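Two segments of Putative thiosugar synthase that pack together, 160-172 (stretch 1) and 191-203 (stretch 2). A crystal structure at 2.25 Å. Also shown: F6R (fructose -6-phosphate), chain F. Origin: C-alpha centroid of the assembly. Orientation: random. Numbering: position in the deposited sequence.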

ATOM      1  N   ALA A 160      -3.980  23.716   3.855  1.00 21.72           N
ATOM      2  CA  ALA A 160      -4.257  22.295   3.704  1.00 21.24           C
ATOM      3  C   ALA A 160      -5.036  21.848   4.933  1.00 22.02           C
ATOM      4  O   ALA A 160      -5.040  22.540   5.956  1.00 22.39           O
ATOM      5  CB  ALA A 160      -2.964  21.505   3.590  1.00 21.19           C
ATOM      6  N   LEU A 161      -5.701  20.705   4.814  1.00 22.73           N
ATOM      7  CA  LEU A 161      -6.537  20.154   5.872  1.00 24.67           C
ATOM      8  C   LEU A 161      -5.995  18.824   6.311  1.00 23.77           C
ATOM      9  O   LEU A 161      -5.822  17.933   5.493  1.00 24.68           O
ATOM     10  CB  LEU A 161      -7.948  19.886   5.347  1.00 27.10           C
ATOM     11  CG  LEU A 161      -9.099  20.727   5.846  1.00 30.11           C
ATOM     12  CD1 LEU A 161     -10.395  20.111   5.344  1.00 29.67           C
ATOM     13  CD2 LEU A 161      -9.095  20.797   7.371  1.00 31.99           C
ATOM     14  N   ARG A 162      -5.750  18.676   7.597  1.00 23.40           N
ATOM     15  CA  ARG A 162      -5.442  17.370   8.153  1.00 23.46           C
ATOM     16  C   ARG A 162      -6.760  16.797   8.662  1.00 23.98           C
ATOM     17  O   ARG A 162      -7.509  17.476   9.379  1.00 23.26           O
ATOM     18  CB  ARG A 162      -4.392  17.483   9.260  1.00 23.00           C
ATOM     19  CG  ARG A 162      -3.051  18.036   8.776  1.00 23.42           C
ATOM     20  CD  ARG A 162      -2.340  18.879   9.836  1.00 23.47           C
ATOM     21  NE  ARG A 162      -2.207  18.137  11.085  1.00 24.17           N
ATOM     22  CZ  ARG A 162      -2.390  18.634  12.311  1.00 24.15           C
ATOM     23  NH1 ARG A 162      -2.268  17.828  13.360  1.00 24.66           N
ATOM     24  NH2 ARG A 162      -2.704  19.907  12.510  1.00 24.06           N
ATOM     25  N   VAL A 163      -7.050  15.559   8.264  1.00 24.30           N
ATOM     26  CA  VAL A 163      -8.343  14.928   8.536  1.00 25.24           C
ATOM     27  C   VAL A 163      -8.123  13.599   9.269  1.00 24.78           C
ATOM     28  O   VAL A 163      -7.295  12.793   8.860  1.00 23.90           O
ATOM     29  CB  VAL A 163      -9.120  14.705   7.213  1.00 26.39           C
ATOM     30  CG1 VAL A 163     -10.400  13.930   7.448  1.00 26.90           C
ATOM     31  CG2 VAL A 163      -9.441  16.047   6.565  1.00 26.23           C
ATOM     32  N   MET A 164      -8.857  13.383  10.359  1.00 25.26           N
ATOM     33  CA  MET A 164      -8.612  12.239  11.231  1.00 25.42           C
ATOM     34  C   MET A 164      -9.117  10.962  10.599  1.00 24.92           C
ATOM     35  O   MET A 164     -10.272  10.880  10.205  1.00 25.13           O
ATOM     36  CB  MET A 164      -9.258  12.433  12.601  1.00 27.87           C
ATOM     37  CG  MET A 164      -9.177  11.207  13.507  1.00 30.14           C
ATOM     38  SD  MET A 164      -9.528  11.552  15.246  1.00 31.04           S
ATOM     39  CE  MET A 164      -7.875  11.715  15.892  1.00 30.14           C
ATOM     40  N   ALA A 165      -8.229   9.978  10.494  1.00 23.70           N
ATOM     41  CA  ALA A 165      -8.565   8.662   9.972  1.00 24.46           C
ATOM     42  C   ALA A 165      -9.177   7.772  11.056  1.00 25.88           C
ATOM     43  O   ALA A 165     -10.180   7.112  10.829  1.00 27.22           O
ATOM     44  CB  ALA A 165      -7.314   8.002   9.399  1.00 24.15           C
ATOM     45  N   SER A 166      -8.541   7.743  12.223  1.00 27.97           N
ATOM     46  CA  SER A 166      -9.052   7.027  13.393  1.00 28.76           C
ATOM     47  C   SER A 166      -8.344   7.592  14.631  1.00 29.23           C
ATOM     48  O   SER A 166      -7.530   8.508  14.498  1.00 28.80           O
ATOM     49  CB  SER A 166      -8.824   5.525  13.247  1.00 28.97           C
ATOM     50  OG  SER A 166      -7.457   5.232  13.081  1.00 30.52           O
ATOM     51  N   PRO A 167      -8.668   7.082  15.834  1.00 29.81           N
ATOM     52  CA  PRO A 167      -8.115   7.744  17.010  1.00 29.75           C
ATOM     53  C   PRO A 167      -6.595   7.707  17.086  1.00 29.31           C
ATOM     54  O   PRO A 167      -5.963   6.748  16.633  1.00 27.23           O
ATOM     55  CB  PRO A 167      -8.746   6.974  18.183  1.00 30.55           C
ATOM     56  CG  PRO A 167     -10.024   6.441  17.627  1.00 30.89           C
ATOM     57  CD  PRO A 167      -9.695   6.085  16.203  1.00 30.82           C
ATOM     58  N   VAL A 168      -6.041   8.769  17.657  1.00 29.68           N
ATOM     59  CA  VAL A 168      -4.606   8.939  17.785  1.00 31.26           C
ATOM     60  C   VAL A 168      -3.996   7.787  18.567  1.00 30.82           C
ATOM     61  O   VAL A 168      -4.514   7.400  19.609  1.00 30.50           O
ATOM     62  CB  VAL A 168      -4.272  10.277  18.475  1.00 32.11           C
ATOM     63  CG1 VAL A 168      -2.791  10.379  18.810  1.00 32.83           C
ATOM     64  CG2 VAL A 168      -4.668  11.428  17.571  1.00 33.57           C
ATOM     65  N   ALA A 169      -2.894   7.252  18.042  1.00 29.97           N
ATOM     66  CA  ALA A 169      -2.118   6.171  18.676  1.00 29.45           C
ATOM     67  C   ALA A 169      -2.797   4.824  18.623  1.00 29.58           C
ATOM     68  O   ALA A 169      -2.296   3.864  19.198  1.00 30.08           O
ATOM     69  CB  ALA A 169      -1.729   6.514  20.119  1.00 28.93           C
ATOM     70  N   SER A 170      -3.895   4.720  17.881  1.00 29.95           N
ATOM     71  CA  SER A 170      -4.703   3.513  17.913  1.00 29.88           C
ATOM     72  C   SER A 170      -4.305   2.474  16.882  1.00 30.70           C
ATOM     73  O   SER A 170      -4.684   1.311  17.011  1.00 31.17           O
ATOM     74  CB  SER A 170      -6.178   3.872  17.726  1.00 31.10           C
ATOM     75  OG  SER A 170      -6.467   4.159  16.373  1.00 32.04           O
ATOM     76  N   GLY A 171      -3.590   2.886  15.830  1.00 29.42           N
ATOM     77  CA  GLY A 171      -3.178   1.962  14.771  1.00 28.71           C
ATOM     78  C   GLY A 171      -4.314   1.299  13.998  1.00 29.69           C
ATOM     79  O   GLY A 171      -4.100   0.289  13.314  1.00 31.02           O
ATOM     80  N   ARG A 172      -5.515   1.870  14.087  1.00 31.29           N
ATOM     81  CA  ARG A 172      -6.724   1.274  13.496  1.00 32.37           C
ATOM     82  C   ARG A 172      -6.921   1.603  12.017  1.00 32.51           C
ATOM     83  O   ARG A 172      -7.802   1.031  11.379  1.00 34.13           O
ATOM     84  CB  ARG A 172      -7.971   1.707  14.280  1.00 34.89           C
ATOM     85  CG  ARG A 172      -8.110   1.048  15.652  1.00 37.40           C
ATOM     86  CD  ARG A 172      -9.215   1.695  16.487  1.00 40.35           C
ATOM     87  NE  ARG A 172      -9.354   1.050  17.802  1.00 44.40           N
ATOM     88  CZ  ARG A 172     -10.443   0.426  18.269  1.00 44.41           C
ATOM     89  NH1 ARG A 172     -11.564   0.339  17.564  1.00 44.85           N
ATOM     90  NH2 ARG A 172     -10.411  -0.119  19.477  1.00 45.93           N
ATOM     91  N   VAL A 191      -5.657  17.607   1.197  1.00 21.14           N
ATOM     92  CA  VAL A 191      -6.002  16.882   2.404  1.00 21.34           C
ATOM     93  C   VAL A 191      -4.856  15.940   2.800  1.00 21.59           C
ATOM     94  O   VAL A 191      -4.323  15.189   1.967  1.00 22.16           O
ATOM     95  CB  VAL A 191      -7.325  16.095   2.223  1.00 21.44           C
ATOM     96  CG1 VAL A 191      -7.562  15.113   3.362  1.00 21.77           C
ATOM     97  CG2 VAL A 191      -8.498  17.057   2.132  1.00 21.44           C
ATOM     98  N   VAL A 192      -4.468  16.033   4.070  1.00 21.24           N
ATOM     99  CA  VAL A 192      -3.489  15.156   4.700  1.00 20.59           C
ATOM    100  C   VAL A 192      -4.264  14.227   5.636  1.00 20.63           C
ATOM    101  O   VAL A 192      -4.975  14.692   6.536  1.00 20.02           O
ATOM    102  CB  VAL A 192      -2.448  15.955   5.533  1.00 20.05           C
ATOM    103  CG1 VAL A 192      -1.471  15.025   6.243  1.00 20.00           C
ATOM    104  CG2 VAL A 192      -1.680  16.952   4.668  1.00 19.86           C
ATOM    105  N   VAL A 193      -4.147  12.923   5.423  1.00 21.05           N
ATOM    106  CA  VAL A 193      -4.783  11.949   6.317  1.00 21.90           C
ATOM    107  C   VAL A 193      -3.876  11.713   7.533  1.00 22.90           C
ATOM    108  O   VAL A 193      -2.657  11.567   7.398  1.00 21.63           O
ATOM    109  CB  VAL A 193      -5.118  10.628   5.587  1.00 22.31           C
ATOM    110  CG1 VAL A 193      -5.611   9.562   6.553  1.00 22.54           C
ATOM    111  CG2 VAL A 193      -6.190  10.885   4.540  1.00 22.78           C
ATOM    112  N   GLU A 194      -4.479  11.702   8.723  1.00 24.16           N
ATOM    113  CA  GLU A 194      -3.716  11.703   9.966  1.00 25.29           C
ATOM    114  C   GLU A 194      -4.523  11.108  11.117  1.00 25.43           C
ATOM    115  O   GLU A 194      -5.740  11.284  11.197  1.00 24.55           O
ATOM    116  CB  GLU A 194      -3.295  13.140  10.292  1.00 27.32           C
ATOM    117  CG  GLU A 194      -2.528  13.338  11.599  1.00 28.74           C
ATOM    118  CD  GLU A 194      -2.066  14.774  11.787  1.00 31.01           C
ATOM    119  OE1 GLU A 194      -1.723  15.154  12.935  1.00 30.47           O
ATOM    120  OE2 GLU A 194      -2.058  15.546  10.787  1.00 31.47           O
ATOM    121  N   GLY A 195      -3.827  10.409  12.011  1.00 25.56           N
ATOM    122  CA  GLY A 195      -4.439   9.855  13.207  1.00 25.08           C
ATOM    123  C   GLY A 195      -4.770   8.386  13.051  1.00 25.26           C
ATOM    124  O   GLY A 195      -5.606   8.001  12.228  1.00 24.20           O
ATOM    125  N   GLY A 196      -4.112   7.556  13.852  1.00 25.10           N
ATOM    126  CA  GLY A 196      -4.425   6.135  13.891  1.00 25.79           C
ATOM    127  C   GLY A 196      -3.818   5.320  12.762  1.00 25.71           C
ATOM    128  O   GLY A 196      -4.140   4.147  12.614  1.00 24.55           O
ATOM    129  N   ILE A 197      -2.941   5.934  11.969  1.00 26.11           N
ATOM    130  CA  ILE A 197      -2.208   5.203  10.953  1.00 26.75           C
ATOM    131  C   ILE A 197      -1.280   4.213  11.661  1.00 27.76           C
ATOM    132  O   ILE A 197      -0.541   4.568  12.586  1.00 28.74           O
ATOM    133  CB  ILE A 197      -1.374   6.118  10.033  1.00 26.63           C
ATOM    134  CG1 ILE A 197      -2.266   7.114   9.284  1.00 27.57           C
ATOM    135  CG2 ILE A 197      -0.577   5.281   9.037  1.00 26.90           C
ATOM    136  CD1 ILE A 197      -3.279   6.474   8.362  1.00 27.71           C
ATOM    137  N   GLY A 198      -1.324   2.980  11.187  1.00 27.61           N
ATOM    138  CA  GLY A 198      -0.689   1.840  11.836  1.00 28.59           C
ATOM    139  C   GLY A 198       0.427   1.225  11.014  1.00 28.98           C
ATOM    140  O   GLY A 198       1.430   0.773  11.573  1.00 30.85           O
ATOM    141  N   SER A 199       0.259   1.188   9.693  1.00 28.53           N
ATOM    142  CA  SER A 199       1.239   0.556   8.806  1.00 28.46           C
ATOM    143  C   SER A 199       1.164   1.095   7.382  1.00 28.31           C
ATOM    144  O   SER A 199       0.290   1.906   7.054  1.00 27.55           O
ATOM    145  CB  SER A 199       1.026  -0.957   8.787  1.00 28.84           C
ATOM    146  OG  SER A 199      -0.166  -1.297   8.094  1.00 29.18           O
ATOM    147  N   ALA A 200       2.068   0.607   6.538  1.00 28.04           N
ATOM    148  CA  ALA A 200       2.192   1.060   5.158  1.00 29.34           C
ATOM    149  C   ALA A 200       0.915   0.915   4.322  1.00 29.83           C
ATOM    150  O   ALA A 200       0.661   1.741   3.445  1.00 29.81           O
ATOM    151  CB  ALA A 200       3.333   0.327   4.476  1.00 30.15           C
ATOM    152  N   ARG A 201       0.129  -0.127   4.569  1.00 29.94           N
ATOM    153  CA  ARG A 201      -1.101  -0.329   3.812  1.00 30.71           C
ATOM    154  C   ARG A 201      -2.126   0.779   4.048  1.00 28.59           C
ATOM    155  O   ARG A 201      -2.913   1.066   3.165  1.00 26.88           O
ATOM    156  CB  ARG A 201      -1.728  -1.692   4.105  1.00 33.04           C
ATOM    157  CG  ARG A 201      -2.509  -1.777   5.397  1.00 36.79           C
ATOM    158  CD  ARG A 201      -3.264  -3.094   5.467  1.00 40.32           C
ATOM    159  NE  ARG A 201      -4.026  -3.217   6.703  1.00 43.87           N
ATOM    160  CZ  ARG A 201      -3.589  -3.799   7.821  1.00 49.51           C
ATOM    161  NH1 ARG A 201      -4.385  -3.852   8.885  1.00 51.27           N
ATOM    162  NH2 ARG A 201      -2.369  -4.333   7.889  1.00 51.64           N
ATOM    163  N   HIS A 202      -2.117   1.379   5.239  1.00 27.55           N
ATOM    164  CA  HIS A 202      -3.006   2.499   5.552  1.00 27.15           C
ATOM    165  C   HIS A 202      -2.604   3.752   4.762  1.00 26.11           C
ATOM    166  O   HIS A 202      -3.462   4.518   4.317  1.00 24.50           O
ATOM    167  CB  HIS A 202      -2.984   2.820   7.048  1.00 28.23           C
ATOM    168  CG  HIS A 202      -3.492   1.718   7.931  1.00 29.56           C
ATOM    169  ND1 HIS A 202      -4.438   0.799   7.526  1.00 31.38           N
ATOM    170  CD2 HIS A 202      -3.211   1.419   9.218  1.00 29.95           C
ATOM    171  CE1 HIS A 202      -4.699  -0.030   8.523  1.00 31.72           C
ATOM    172  NE2 HIS A 202      -3.968   0.325   9.563  1.00 30.85           N
ATOM    173  N   VAL A 203      -1.297   3.950   4.602  1.00 24.59           N
ATOM    174  CA  VAL A 203      -0.778   5.058   3.817  1.00 24.77           C
ATOM    175  C   VAL A 203      -1.203   4.891   2.363  1.00 24.91           C
ATOM    176  O   VAL A 203      -1.744   5.817   1.779  1.00 23.28           O
ATOM    177  CB  VAL A 203       0.753   5.175   3.932  1.00 24.14           C
ATOM    178  CG1 VAL A 203       1.321   6.156   2.916  1.00 24.52           C
ATOM    179  CG2 VAL A 203       1.136   5.597   5.333  1.00 24.77           C
TER
HETATM  180  C1  F6R F 304      -0.031  16.880  15.612  1.00 34.09           C
HETATM  181  C2  F6R F 304       0.789  15.653  15.897  1.00 36.57           C
HETATM  182  C3  F6R F 304       0.211  14.431  16.569  1.00 35.05           C
HETATM  183  C4  F6R F 304      -0.621  13.668  15.537  1.00 32.46           C
HETATM  184  C5  F6R F 304      -0.914  12.236  15.995  1.00 30.85           C
HETATM  185  C6  F6R F 304      -1.234  11.338  14.816  1.00 29.00           C
HETATM  186  O2  F6R F 304       1.963  15.603  15.526  1.00 41.14           O
HETATM  187  O3  F6R F 304      -0.582  14.714  17.726  1.00 32.63           O
HETATM  188  O4  F6R F 304      -1.867  14.352  15.330  1.00 32.15           O
HETATM  189  O5  F6R F 304       0.194  11.674  16.695  1.00 28.86           O
HETATM  190  O6  F6R F 304      -1.653  10.075  15.319  1.00 28.59           O
HETATM  191  P   F6R F 304      -0.706   8.793  15.369  1.00 27.31           P
HETATM  192  O1P F6R F 304       0.193   9.075  16.536  1.00 25.96           O
HETATM  193  O2P F6R F 304       0.023   8.728  14.054  1.00 29.47           O
HETATM  194  O3P F6R F 304      -1.715   7.691  15.521  1.00 26.98           O
HETATM  195  O   HOH W   1      -1.572   4.988  15.248  1.00 26.67           O

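The shortest polar contact between the two stretches is a salt bridge. Arg162 NE lies 2.6 Å from Glu194 OE2, with an N-H...O angle of 161°, and Arg162 NH1 lies 2.8 Å from Glu194 OE1 at 177°. Two nearly straight hydrogen bonds fix the carboxylate at the edge of the guanidinium, near its plane, which is the bidentate geometry that best pairs these charges. Both residues belong to neighbouring strands and rise from the same face of the sheet; Glu194 reaches out with chi1 and chi2 both t. Its OE1 also accepts a hydrogen bond from the fructose-6-phosphate, 2.5 Å from F6R O4, so the same carboxylate oxygen serves both the arginine and the sugar.

Behind this pair, strands 161-164 and 191-194 run parallel in register, their axes inclined by 33° and 4.6 Å apart at closest approach. The ladder has the staggered pattern of parallel strands: Val192 N donates to Leu161 O (2.7 Å, 171°), Val163 N to Val192 O (2.8 Å, 159°), Glu194 N to Val163 O (3.0 Å, 148°) and Ala165 N to Glu194 O (2.9 Å, 154°). CA-H...O contacts supplement it, the shortest joining Met164 CA to Glu194 O at 3.0 Å. Beyond the strands, Ser166 N donates to Gly195 O at 2.9 Å.

The phosphate then bridges the loops. F6R O3P accepts from Ala169 N at 2.8 Å and from Gly196 N at 2.9 Å, one backbone amide from each stretch. Water 1 extends the link, donating to F6R O3P (2.7 Å) and Ile197 O (2.9 Å) while accepting from Gly171 N (3.0 Å). Ala169 lies within a type II turn from Pro167 to Ser170, in which Pro167 O accepts from Ser170 N at 3.2 Å and from Ser170 OG at 2.7 Å.

Close approach here depends on glycine. An ideal CB on Gly196 would fall 1.9 Å from Ser166 OG, and one on Gly195 would fall 3.0 Å from Ser166 O; both are clashes. Gly198 is less covered, but its CA still lies 3.9 Å from Gly171 CA, and an ideal CB there would lie 2.7 Å from Gly171 O, again a clash.

Apolar packing completes the contact. On the face opposite the salt bridge, Val163 CG2 meets Val191 CG1 at 3.8 Å, and Leu161 CB lies 4.3 Å from Val191 CG2. Farther along, Ala165 CB points toward stretch 2 and touches Val193 CG1 at 3.7 Å. In all, 748 Å² is buried, summed over both sides.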